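Side-chain contact in acetyltransferase (Bacillus cereus, PDB 1Y9W), which probably transfers an acyl group, most likely acetyl from acetyl-coenzyme A, to an acceptor that is not established: residues I22-N25 against M26-L29. Numbering follows the deposited sequence.
Sequences IQYN and MSIL
Ser-27 and Tyr-24 meet in the C-terminal turns of helix 11-27 of this GNAT-family fold. The backbone still follows the alpha-helical i to i+4 pattern at first: Met-26 N gives a nearly straight bond to Ile-22 O (2.9 Å, 173° at the hydrogen), and Ser-27 N bonds to Gln-23 O. Ser-27 then adds its hydroxyl, OG donating to Tyr-24 O over a very short 2.5 Å. With chi1 at 71°, OG lies between its own backbone N and carbonyl carbon and reaches back along the helix; serine suits the place because a short polar side chain can serve a carbonyl of the preceding turn. The same carbonyl also takes a weak i+4 bond from Ile-28 N, which is better bonded to Asn-25 O at 3.0 Å, an i to i+3 step that tightens the turn. Here the donor stands well above the carbonyl plane.

Asparagine suits position 25 because its amide oxygen can accept a bond: OD1 takes one from Gln-108 NE2 of the second subunit, so this part of the chain contributes to the dimer interface. Phe-107 of that subunit packs on Asn-25 and Ile-28. Leu-29 is buried, its CG 3.3 Å from Asn-25 O, and rests on Phe-61, which Met-26 also touches, while Met-26 CG passes Ile-22 CG2 loosely at 4.3 Å. The Tyr-24 ring is met obliquely by Ile-28, whose two branches can reach different ring atoms: CG2 nears CE1, and CD1 lies 4.0 Å from CE2.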
ATOM      1  N   ILE A  22      -4.927  -2.957  13.464  1.00 29.59           N
ATOM      2  CA  ILE A  22      -5.626  -4.065  12.816  1.00 29.43           C
ATOM      3  C   ILE A  22      -6.664  -4.656  13.781  1.00 30.88           C
ATOM      4  O   ILE A  22      -7.797  -4.974  13.392  1.00 29.50           O
ATOM      5  CB  ILE A  22      -4.628  -5.171  12.389  1.00 29.60           C
ATOM      6  CG1 ILE A  22      -3.600  -4.589  11.410  1.00 29.29           C
ATOM      7  CG2 ILE A  22      -5.376  -6.335  11.746  1.00 28.56           C
ATOM      8  CD1 ILE A  22      -2.537  -5.582  10.971  1.00 28.15           C
ATOM      9  N   GLN A  23      -6.263  -4.791  15.044  1.00 31.59           N
ATOM     10  CA  GLN A  23      -7.135  -5.324  16.079  1.00 33.19           C
ATOM     11  C   GLN A  23      -8.392  -4.464  16.196  1.00 33.49           C
ATOM     12  O   GLN A  23      -9.508  -4.986  16.205  1.00 32.45           O
ATOM     13  CB  GLN A  23      -6.389  -5.356  17.415  1.00 34.71           C
ATOM     14  CG  GLN A  23      -7.292  -5.450  18.632  1.00 38.73           C
ATOM     15  CD  GLN A  23      -6.518  -5.460  19.936  1.00 40.58           C
ATOM     16  OE1 GLN A  23      -5.927  -6.473  20.311  1.00 43.98           O
ATOM     17  NE2 GLN A  23      -6.509  -4.326  20.631  1.00 40.25           N
ATOM     18  N   TYR A  24      -8.199  -3.147  16.279  1.00 33.82           N
ATOM     19  CA  TYR A  24      -9.306  -2.195  16.388  1.00 33.54           C
ATOM     20  C   TYR A  24     -10.200  -2.263  15.157  1.00 32.48           C
ATOM     21  O   TYR A  24     -11.422  -2.258  15.273  1.00 32.40           O
ATOM     22  CB  TYR A  24      -8.767  -0.770  16.565  1.00 36.21           C
ATOM     23  CG  TYR A  24      -9.828   0.321  16.563  1.00 38.65           C
ATOM     24  CD1 TYR A  24     -10.764   0.428  17.597  1.00 40.33           C
ATOM     25  CD2 TYR A  24      -9.895   1.246  15.519  1.00 40.23           C
ATOM     26  CE1 TYR A  24     -11.749   1.439  17.591  1.00 40.14           C
ATOM     27  CE2 TYR A  24     -10.871   2.256  15.503  1.00 41.27           C
ATOM     28  CZ  TYR A  24     -11.792   2.347  16.540  1.00 40.50           C
ATOM     29  OH  TYR A  24     -12.745   3.348  16.515  1.00 39.48           O
ATOM     30  N   ASN A  25      -9.591  -2.321  13.977  1.00 32.41           N
ATOM     31  CA  ASN A  25     -10.362  -2.408  12.740  1.00 32.79           C
ATOM     32  C   ASN A  25     -11.266  -3.635  12.805  1.00 32.60           C
ATOM     33  O   ASN A  25     -12.480  -3.547  12.613  1.00 31.03           O
ATOM     34  CB  ASN A  25      -9.438  -2.538  11.519  1.00 34.95           C
ATOM     35  CG  ASN A  25      -8.681  -1.251  11.202  1.00 36.24           C
ATOM     36  OD1 ASN A  25      -8.964  -0.187  11.761  1.00 36.75           O
ATOM     37  ND2 ASN A  25      -7.718  -1.346  10.288  1.00 36.29           N
ATOM     38  N   MET A  26     -10.658  -4.782  13.081  1.00 31.62           N
ATOM     39  CA  MET A  26     -11.400  -6.030  13.162  1.00 31.63           C
ATOM     40  C   MET A  26     -12.527  -5.956  14.181  1.00 31.63           C
ATOM     41  O   MET A  26     -13.599  -6.524  13.973  1.00 30.92           O
ATOM     42  CB  MET A  26     -10.456  -7.181  13.528  1.00 30.62           C
ATOM     43  CG  MET A  26      -9.444  -7.528  12.453  1.00 29.07           C
ATOM     44  SD  MET A  26     -10.238  -8.002  10.916  1.00 27.55           S
ATOM     45  CE  MET A  26     -10.118  -6.516  10.013  1.00 24.57           C
ATOM     46  N   SER A  27     -12.280  -5.251  15.280  1.00 32.36           N
ATOM     47  CA  SER A  27     -13.264  -5.128  16.346  1.00 33.18           C
ATOM     48  C   SER A  27     -14.508  -4.334  15.963  1.00 34.53           C
ATOM     49  O   SER A  27     -15.550  -4.461  16.608  1.00 34.54           O
ATOM     50  CB  SER A  27     -12.627  -4.498  17.588  1.00 33.74           C
ATOM     51  OG  SER A  27     -12.335  -3.131  17.385  1.00 35.86           O
ATOM     52  N   ILE A  28     -14.418  -3.515  14.923  1.00 35.27           N
ATOM     53  CA  ILE A  28     -15.583  -2.741  14.522  1.00 35.64           C
ATOM     54  C   ILE A  28     -16.151  -3.145  13.161  1.00 35.29           C
ATOM     55  O   ILE A  28     -16.989  -2.443  12.597  1.00 36.94           O
ATOM     56  CB  ILE A  28     -15.269  -1.222  14.538  1.00 37.21           C
ATOM     57  CG1 ILE A  28     -14.206  -0.880  13.495  1.00 36.51           C
ATOM     58  CG2 ILE A  28     -14.784  -0.811  15.933  1.00 38.10           C
ATOM     59  CD1 ILE A  28     -13.854   0.599  13.465  1.00 36.15           C
ATOM     60  N   LEU A  29     -15.700  -4.281  12.637  1.00 34.34           N
ATOM     61  CA  LEU A  29     -16.184  -4.774  11.351  1.00 34.05           C
ATOM     62  C   LEU A  29     -16.852  -6.128  11.524  1.00 34.61           C
ATOM     63  O   LEU A  29     -16.512  -6.889  12.434  1.00 33.72           O
ATOM     64  CB  LEU A  29     -15.034  -4.910  10.346  1.00 33.30           C
ATOM     65  CG  LEU A  29     -14.381  -3.616   9.866  1.00 34.46           C
ATOM     66  CD1 LEU A  29     -13.248  -3.939   8.910  1.00 33.49           C
ATOM     67  CD2 LEU A  29     -15.425  -2.744   9.196  1.00 31.79           C
TER